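Local coordinates for protein probable zinc protease PqqL (Escherichia coli, PDB 6OFT) that probably cleaves polypeptides as a periplasmic zinc-dependent endopeptidase of the M16 family, this chain being the first half of the protein, at residues 124-135 with 179-190; 2-10 with 394-404. All coordinates share one frame; numbering follows the deposited sequence.

Interaction 1 (124-135 with 179-190) belongs to the probable catalytic region of this M16 half-protein: helix 128-144 carries Glu134, predicted with His54 and His58 to bind zinc. The Phe126 side chain comes within about 8 Å of that of His58 and about 9 Å of that of Glu57, the predicted proton acceptor. Interaction 2 (2-10 with 394-404) lies away from these residues and ties the chain's beginning to the loop 394-397 and the start of helix 398-408, spanning most of the sequence. Their centres are about 42 Å apart and their nearest atoms about 24 Å, so they do not touch, but along the chain interaction 1 is nested inside the loop that interaction 2 closes.

Interaction 1: 124-135 with 179-190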
# COMPACT_ATOMS: atom_id res chain seq x y z
N ALA A 124 -2.17 10.40 -26.33
CA ALA A 124 -0.99 11.16 -25.86
C ALA A 124 -0.00 11.22 -27.04
O ALA A 124 0.13 10.23 -27.76
CB ALA A 124 -0.34 10.45 -24.68
N THR A 125 0.66 12.38 -27.25
CA THR A 125 1.51 12.58 -28.44
C THR A 125 3.03 12.43 -28.25
O THR A 125 3.71 12.17 -29.25
CB THR A 125 1.21 13.95 -29.10
OG1 THR A 125 1.38 14.99 -28.13
CG2 THR A 125 -0.19 14.01 -29.71
N PHE A 126 3.57 12.60 -27.02
CA PHE A 126 5.01 12.48 -26.76
C PHE A 126 5.87 13.33 -27.71
O PHE A 126 6.75 12.80 -28.39
CB PHE A 126 5.49 11.01 -26.78
CG PHE A 126 4.72 10.08 -25.89
CD1 PHE A 126 5.08 9.92 -24.55
CD2 PHE A 126 3.61 9.38 -26.37
CE1 PHE A 126 4.34 9.07 -23.72
CE2 PHE A 126 2.89 8.53 -25.54
CZ PHE A 126 3.25 8.39 -24.21
N GLU A 127 5.58 14.65 -27.77
CA GLU A 127 6.32 15.62 -28.59
C GLU A 127 7.76 15.68 -28.08
O GLU A 127 7.98 15.74 -26.87
CB GLU A 127 5.69 17.02 -28.49
CG GLU A 127 4.26 17.12 -29.00
CD GLU A 127 3.50 18.34 -28.51
OE1 GLU A 127 2.61 18.18 -27.65
OE2 GLU A 127 3.80 19.46 -28.99
N LYS A 128 8.74 15.63 -29.00
CA LYS A 128 10.18 15.66 -28.72
C LYS A 128 10.56 16.72 -27.69
O LYS A 128 11.21 16.40 -26.69
CB LYS A 128 10.98 15.89 -30.02
CG LYS A 128 12.43 15.47 -29.93
CD LYS A 128 13.37 16.54 -30.46
CE LYS A 128 14.80 16.05 -30.54
NZ LYS A 128 15.39 15.77 -29.20
N LEU A 129 10.13 17.98 -27.93
CA LEU A 129 10.41 19.12 -27.06
C LEU A 129 9.86 18.92 -25.65
O LEU A 129 10.56 19.25 -24.70
CB LEU A 129 9.92 20.43 -27.69
CG LEU A 129 10.81 21.04 -28.79
CD1 LEU A 129 10.02 22.02 -29.66
CD2 LEU A 129 12.03 21.73 -28.21
N GLU A 130 8.66 18.33 -25.53
CA GLU A 130 8.00 18.04 -24.24
C GLU A 130 8.70 16.93 -23.47
O GLU A 130 8.83 17.04 -22.25
CB GLU A 130 6.50 17.72 -24.40
CG GLU A 130 5.68 18.92 -24.86
CD GLU A 130 5.53 20.09 -23.90
OE1 GLU A 130 5.82 19.94 -22.69
OE2 GLU A 130 5.12 21.17 -24.38
N VAL A 131 9.11 15.86 -24.18
CA VAL A 131 9.86 14.73 -23.61
C VAL A 131 11.17 15.29 -23.01
O VAL A 131 11.45 15.04 -21.84
CB VAL A 131 10.09 13.60 -24.66
CG1 VAL A 131 11.09 12.57 -24.16
CG2 VAL A 131 8.77 12.93 -25.05
N ASP A 132 11.93 16.08 -23.79
CA ASP A 132 13.18 16.72 -23.37
C ASP A 132 13.00 17.58 -22.12
O ASP A 132 13.84 17.54 -21.22
CB ASP A 132 13.80 17.54 -24.52
CG ASP A 132 14.33 16.70 -25.68
OD1 ASP A 132 14.55 15.48 -25.49
OD2 ASP A 132 14.55 17.27 -26.76
N ALA A 133 11.86 18.31 -22.04
CA ALA A 133 11.53 19.13 -20.88
C ALA A 133 11.30 18.26 -19.65
O ALA A 133 11.80 18.60 -18.58
CB ALA A 133 10.31 19.98 -21.16
N GLU A 134 10.61 17.11 -19.81
CA GLU A 134 10.33 16.22 -18.69
C GLU A 134 11.57 15.48 -18.15
O GLU A 134 11.54 15.07 -16.99
CB GLU A 134 9.19 15.23 -18.99
CG GLU A 134 7.80 15.83 -18.84
CD GLU A 134 7.46 16.51 -17.53
OE1 GLU A 134 7.57 15.86 -16.47
OE2 GLU A 134 7.07 17.69 -17.58
N ARG A 135 12.63 15.30 -18.97
CA ARG A 135 13.86 14.63 -18.49
C ARG A 135 14.44 15.40 -17.28
O ARG A 135 14.69 14.79 -16.24
CB ARG A 135 14.92 14.51 -19.59
CG ARG A 135 14.41 13.96 -20.90
CD ARG A 135 15.52 13.96 -21.93
NE ARG A 135 15.05 13.53 -23.25
CZ ARG A 135 14.89 12.26 -23.61
NH1 ARG A 135 15.14 11.28 -22.76
NH2 ARG A 135 14.46 11.97 -24.83
N ALA A 179 17.44 10.20 -19.22
CA ALA A 179 18.21 11.07 -20.11
C ALA A 179 18.24 10.64 -21.58
O ALA A 179 18.29 11.52 -22.44
CB ALA A 179 19.64 11.20 -19.59
N THR A 180 18.20 9.32 -21.87
CA THR A 180 18.37 8.75 -23.22
C THR A 180 17.12 8.15 -23.90
O THR A 180 17.12 8.03 -25.13
CB THR A 180 19.46 7.69 -23.21
OG1 THR A 180 19.08 6.65 -22.31
CG2 THR A 180 20.84 8.25 -22.82
N VAL A 181 16.10 7.75 -23.13
CA VAL A 181 14.87 7.14 -23.68
C VAL A 181 14.24 8.04 -24.76
O VAL A 181 14.08 9.25 -24.56
CB VAL A 181 13.86 6.70 -22.57
CG1 VAL A 181 13.20 7.88 -21.87
CG2 VAL A 181 12.83 5.71 -23.11
N THR A 182 14.00 7.48 -25.94
CA THR A 182 13.47 8.25 -27.07
C THR A 182 11.96 8.43 -26.95
O THR A 182 11.30 7.55 -26.37
CB THR A 182 13.83 7.60 -28.43
OG1 THR A 182 13.04 6.43 -28.64
CG2 THR A 182 15.33 7.31 -28.59
N PRO A 183 11.36 9.47 -27.59
CA PRO A 183 9.89 9.59 -27.60
C PRO A 183 9.21 8.35 -28.20
O PRO A 183 8.14 7.99 -27.75
CB PRO A 183 9.65 10.84 -28.44
CG PRO A 183 10.90 11.64 -28.29
CD PRO A 183 11.98 10.60 -28.32
N ALA A 184 9.87 7.68 -29.17
CA ALA A 184 9.34 6.47 -29.81
C ALA A 184 9.32 5.30 -28.82
O ALA A 184 8.37 4.53 -28.83
CB ALA A 184 10.16 6.12 -31.05
N GLN A 185 10.35 5.19 -27.95
CA GLN A 185 10.40 4.16 -26.90
C GLN A 185 9.32 4.37 -25.82
O GLN A 185 8.73 3.41 -25.33
CB GLN A 185 11.80 4.07 -26.28
CG GLN A 185 12.83 3.39 -27.18
CD GLN A 185 14.26 3.55 -26.71
OE1 GLN A 185 14.67 4.57 -26.14
NE2 GLN A 185 15.06 2.52 -26.95
N LEU A 186 9.06 5.64 -25.46
CA LEU A 186 8.01 5.99 -24.49
C LEU A 186 6.65 5.64 -25.07
O LEU A 186 5.80 5.08 -24.37
CB LEU A 186 8.05 7.49 -24.14
CG LEU A 186 9.27 7.99 -23.40
CD1 LEU A 186 9.23 9.49 -23.32
CD2 LEU A 186 9.34 7.39 -21.98
N ARG A 187 6.46 5.93 -26.38
CA ARG A 187 5.25 5.66 -27.16
C ARG A 187 5.02 4.15 -27.22
O ARG A 187 3.89 3.72 -27.11
CB ARG A 187 5.42 6.21 -28.59
CG ARG A 187 4.13 6.53 -29.33
CD ARG A 187 4.36 7.00 -30.77
NE ARG A 187 5.49 7.94 -30.88
CZ ARG A 187 5.38 9.27 -30.82
NH1 ARG A 187 4.19 9.84 -30.69
NH2 ARG A 187 6.47 10.03 -30.91
N GLN A 188 6.10 3.36 -27.40
CA GLN A 188 6.02 1.90 -27.48
C GLN A 188 5.46 1.29 -26.17
O GLN A 188 4.56 0.45 -26.24
CB GLN A 188 7.41 1.33 -27.83
CG GLN A 188 7.46 -0.17 -28.09
CD GLN A 188 8.78 -0.64 -28.69
OE1 GLN A 188 8.86 -1.70 -29.32
NE2 GLN A 188 9.86 0.13 -28.51
N PHE A 189 5.98 1.72 -25.00
CA PHE A 189 5.49 1.24 -23.69
C PHE A 189 4.02 1.62 -23.53
O PHE A 189 3.20 0.77 -23.19
CB PHE A 189 6.33 1.84 -22.54
CG PHE A 189 5.97 1.36 -21.16
CD1 PHE A 189 6.67 0.31 -20.56
CD2 PHE A 189 4.95 1.97 -20.43
CE1 PHE A 189 6.35 -0.13 -19.27
CE2 PHE A 189 4.63 1.53 -19.14
CZ PHE A 189 5.33 0.49 -18.57
N TYR A 190 3.69 2.88 -23.82
CA TYR A 190 2.33 3.43 -23.77
C TYR A 190 1.35 2.61 -24.60
O TYR A 190 0.30 2.23 -24.09
CB TYR A 190 2.36 4.88 -24.25
CG TYR A 190 1.02 5.57 -24.35
CD1 TYR A 190 0.32 5.95 -23.21
CD2 TYR A 190 0.51 5.96 -25.59
CE1 TYR A 190 -0.88 6.66 -23.30
CE2 TYR A 190 -0.68 6.68 -25.69
CZ TYR A 190 -1.37 7.03 -24.54
OH TYR A 190 -2.54 7.74 -24.62
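Phe126, in the loop before helix 128-144, turns its ring edge onto the face of Tyr190 in a T-shaped stack, part of the helical layer beside the inverted HxxEH zinc motif (54-58) of the M16 fold. The ring centroids are 5.1 Å apart with planes at 69°, and one Phe126 face lies over the backbone of Leu186 and Arg187. Tyr190 is fixed at its far end too: its OH accepts from Ala124 N at 3.2 Å and also bonds Trp120 O, so the phenol end of the ring is anchored. Arg187, bent at chi3 (-42°), folds back so that NH1 donates to Thr125 O at 2.8 Å, approaching from above the carbonyl plane, while Phe126 CB sits over one guanidinium face. The axes of helices 128-135 and 183-190 cross at 90°, 10.9 Å apart; here Val131 CG1 and Leu186 CD1 meet tip to tip at 3.7 Å. Pro183 packs beside Val131 CG2. At the other end, Arg135, extended from CG to NE, grips the single oxygen Val181 O end-on, with NH1 at 2.9 Å and NH2 at 2.8 Å; NH1 also bonds Val178 O. The guanidinium is steadied from behind by Asp132, itself bridged to Lys128: Arg135 NE meets the anti lone pair of Asp132 OD1 at 3.0 Å, almost exactly in the guanidinium plane.

Interaction 2: 2-10 with 394-404; sequences ALPQDEKLI and PFLSPEETYQL
Asp6 lies against Ser397 where the N-terminal loop meets the N-cap of helix 398-408, and its side chain also forms an Asx turn. The backbones join through one direct bond: Asp6 N donates to Phe395 O at 2.8 Å, nearly in line with the carbonyl. With CG anti to the backbone N (chi1 -173°), the Asp6 carboxylate reaches over Ser397, its OD1 3.3 Å from Ser397 CB. The same OD1 is hydrogen-bonded to Tyr23 OH of strand 19-24, while OD2 accepts from Lys8 N at 2.9 Å, met on its anti side; the main chain here makes a type I turn to Leu9. With an alanine here, Lys8 N and Tyr23 OH would probably lose their carboxylate acceptor and the turn would be less firmly held. The Phe395 ring stands obliquely to Asp6 CB and Leu9 CD2, while helix 378-391 packs against it with Leu381 and Leu385. On the N-terminal side, Leu3 crosses Leu396 and Leu404 at a slant: Leu3 CB lies 3.8 Å from Leu396 CD2, and Leu3 CD2 3.9 Å from Leu404 CD1. Pro4 and Glu400 cross at about a right angle, the Glu400 chain bending at chi2 (67°) to bring Glu400 OE1 to 3.1 Å from Pro4 CD. Waters fill in the polar seam, one joining Pro4 O to Ser397 N and another Gln5 OE1 to Phe395 N. Ser397 completes the helix cap: its OG accepts from Glu400 N at 2.9 Å.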
# COMPACT_ATOMS: atom_id res chain seq x y z
N ALA A 2 -17.01 -17.59 -2.12
CA ALA A 2 -16.74 -16.21 -2.55
C ALA A 2 -17.49 -15.11 -1.79
O ALA A 2 -18.69 -15.22 -1.56
CB ALA A 2 -16.99 -16.07 -4.04
N LEU A 3 -16.75 -14.05 -1.41
CA LEU A 3 -17.30 -12.93 -0.65
C LEU A 3 -18.07 -11.94 -1.54
O LEU A 3 -17.57 -11.59 -2.61
CB LEU A 3 -16.18 -12.19 0.11
CG LEU A 3 -15.32 -13.01 1.08
CD1 LEU A 3 -14.35 -12.11 1.80
CD2 LEU A 3 -16.16 -13.82 2.07
N PRO A 4 -19.25 -11.45 -1.11
CA PRO A 4 -19.99 -10.48 -1.95
C PRO A 4 -19.39 -9.08 -1.88
O PRO A 4 -18.81 -8.71 -0.85
CB PRO A 4 -21.40 -10.50 -1.35
CG PRO A 4 -21.19 -10.81 0.10
CD PRO A 4 -19.99 -11.74 0.14
N GLN A 5 -19.52 -8.31 -2.97
CA GLN A 5 -19.05 -6.93 -2.97
C GLN A 5 -20.22 -6.06 -2.50
O GLN A 5 -21.38 -6.49 -2.55
CB GLN A 5 -18.50 -6.48 -4.36
CG GLN A 5 -19.54 -6.44 -5.49
CD GLN A 5 -19.01 -6.02 -6.85
OE1 GLN A 5 -17.83 -6.25 -7.22
NE2 GLN A 5 -19.89 -5.42 -7.66
N ASP A 6 -19.91 -4.86 -1.99
CA ASP A 6 -20.87 -3.87 -1.51
C ASP A 6 -22.00 -3.73 -2.50
O ASP A 6 -21.80 -3.46 -3.69
CB ASP A 6 -20.15 -2.52 -1.29
CG ASP A 6 -20.96 -1.42 -0.64
OD1 ASP A 6 -20.39 -0.63 0.11
OD2 ASP A 6 -22.19 -1.36 -0.86
N GLU A 7 -23.19 -3.94 -1.99
CA GLU A 7 -24.49 -3.85 -2.61
C GLU A 7 -24.66 -2.59 -3.50
O GLU A 7 -25.26 -2.67 -4.58
CB GLU A 7 -25.45 -3.80 -1.43
CG GLU A 7 -26.86 -4.05 -1.76
CD GLU A 7 -27.64 -2.77 -1.79
OE1 GLU A 7 -27.46 -1.89 -0.92
OE2 GLU A 7 -28.47 -2.68 -2.71
N LYS A 8 -24.14 -1.43 -3.03
CA LYS A 8 -24.19 -0.12 -3.71
C LYS A 8 -23.13 0.05 -4.82
O LYS A 8 -23.20 1.00 -5.60
CB LYS A 8 -24.04 1.02 -2.68
CG LYS A 8 -25.16 1.09 -1.64
CD LYS A 8 -25.28 2.49 -1.06
CE LYS A 8 -24.78 2.61 0.36
NZ LYS A 8 -25.77 2.09 1.34
N LEU A 9 -22.13 -0.86 -4.89
CA LEU A 9 -21.09 -0.78 -5.90
C LEU A 9 -21.59 -1.24 -7.27
O LEU A 9 -22.22 -2.30 -7.39
CB LEU A 9 -19.83 -1.57 -5.49
CG LEU A 9 -18.65 -1.55 -6.46
CD1 LEU A 9 -18.02 -0.16 -6.55
CD2 LEU A 9 -17.60 -2.58 -6.05
N ILE A 10 -21.30 -0.45 -8.31
CA ILE A 10 -21.70 -0.77 -9.67
C ILE A 10 -20.43 -1.13 -10.44
O ILE A 10 -19.53 -0.31 -10.52
CB ILE A 10 -22.46 0.43 -10.29
CG1 ILE A 10 -23.78 0.69 -9.54
CG2 ILE A 10 -22.71 0.23 -11.78
CD1 ILE A 10 -24.23 2.11 -9.57
N PRO A 394 -12.94 -8.77 -3.63
CA PRO A 394 -14.24 -8.09 -3.45
C PRO A 394 -14.17 -6.90 -2.51
O PRO A 394 -13.53 -6.98 -1.47
CB PRO A 394 -15.16 -9.20 -2.93
CG PRO A 394 -14.47 -10.49 -3.29
CD PRO A 394 -13.01 -10.19 -3.24
N PHE A 395 -14.80 -5.78 -2.90
CA PHE A 395 -14.86 -4.57 -2.08
C PHE A 395 -16.05 -4.72 -1.14
O PHE A 395 -17.20 -4.54 -1.55
CB PHE A 395 -15.01 -3.34 -2.98
CG PHE A 395 -15.21 -2.00 -2.30
CD1 PHE A 395 -14.13 -1.32 -1.74
CD2 PHE A 395 -16.46 -1.38 -2.31
CE1 PHE A 395 -14.30 -0.05 -1.18
CE2 PHE A 395 -16.62 -0.11 -1.76
CZ PHE A 395 -15.55 0.55 -1.20
N LEU A 396 -15.78 -5.12 0.11
CA LEU A 396 -16.81 -5.39 1.13
C LEU A 396 -17.42 -4.12 1.67
O LEU A 396 -16.71 -3.13 1.88
CB LEU A 396 -16.23 -6.22 2.31
CG LEU A 396 -15.45 -7.52 1.99
CD1 LEU A 396 -14.85 -8.11 3.25
CD2 LEU A 396 -16.33 -8.56 1.30
N SER A 397 -18.74 -4.12 1.90
CA SER A 397 -19.41 -2.96 2.47
C SER A 397 -19.12 -2.95 3.98
O SER A 397 -18.81 -4.02 4.53
CB SER A 397 -20.92 -3.11 2.28
OG SER A 397 -21.43 -4.25 2.95
N PRO A 398 -19.30 -1.81 4.69
CA PRO A 398 -19.19 -1.83 6.17
C PRO A 398 -20.09 -2.89 6.82
O PRO A 398 -19.67 -3.53 7.79
CB PRO A 398 -19.63 -0.41 6.58
CG PRO A 398 -19.32 0.43 5.38
CD PRO A 398 -19.64 -0.45 4.21
N GLU A 399 -21.31 -3.09 6.28
CA GLU A 399 -22.27 -4.09 6.79
C GLU A 399 -21.75 -5.53 6.59
O GLU A 399 -21.77 -6.30 7.55
CB GLU A 399 -23.65 -3.88 6.14
CG GLU A 399 -24.73 -4.87 6.52
CD GLU A 399 -25.15 -5.00 7.98
OE1 GLU A 399 -24.94 -4.05 8.77
OE2 GLU A 399 -25.69 -6.07 8.32
N GLU A 400 -21.24 -5.87 5.39
CA GLU A 400 -20.66 -7.20 5.14
C GLU A 400 -19.45 -7.44 6.03
O GLU A 400 -19.32 -8.53 6.59
CB GLU A 400 -20.30 -7.40 3.66
CG GLU A 400 -19.57 -8.70 3.34
CD GLU A 400 -20.30 -10.03 3.50
OE1 GLU A 400 -19.70 -11.07 3.16
OE2 GLU A 400 -21.46 -10.04 3.97
N THR A 401 -18.56 -6.42 6.17
CA THR A 401 -17.35 -6.51 7.01
C THR A 401 -17.76 -6.83 8.45
O THR A 401 -17.20 -7.74 9.06
CB THR A 401 -16.51 -5.23 6.89
OG1 THR A 401 -16.21 -5.01 5.52
CG2 THR A 401 -15.23 -5.29 7.67
N TYR A 402 -18.76 -6.13 8.98
CA TYR A 402 -19.29 -6.35 10.32
C TYR A 402 -19.88 -7.77 10.53
O TYR A 402 -19.52 -8.44 11.50
CB TYR A 402 -20.31 -5.24 10.67
CG TYR A 402 -20.93 -5.40 12.04
CD1 TYR A 402 -20.15 -5.38 13.19
CD2 TYR A 402 -22.31 -5.55 12.19
CE1 TYR A 402 -20.72 -5.53 14.46
CE2 TYR A 402 -22.89 -5.70 13.45
CZ TYR A 402 -22.09 -5.70 14.58
OH TYR A 402 -22.65 -5.82 15.83
N GLN A 403 -20.80 -8.20 9.63
CA GLN A 403 -21.45 -9.52 9.66
C GLN A 403 -20.42 -10.66 9.50
O GLN A 403 -20.45 -11.61 10.29
CB GLN A 403 -22.52 -9.63 8.56
CG GLN A 403 -23.81 -8.85 8.84
CD GLN A 403 -24.90 -9.07 7.79
OE1 GLN A 403 -26.10 -9.03 8.09
NE2 GLN A 403 -24.53 -9.28 6.53
N LEU A 404 -19.48 -10.54 8.54
CA LEU A 404 -18.42 -11.53 8.31
C LEU A 404 -17.54 -11.70 9.53
O LEU A 404 -17.19 -12.82 9.85
CB LEU A 404 -17.51 -11.16 7.13
CG LEU A 404 -17.89 -11.60 5.73
CD1 LEU A 404 -16.85 -11.09 4.73
CD2 LEU A 404 -18.03 -13.13 5.62
O HOH W 1 -20.08 -6.68 0.62
O HOH W 2 -15.49 -5.63 -5.61
O HOH W 3 -23.72 -4.69 1.17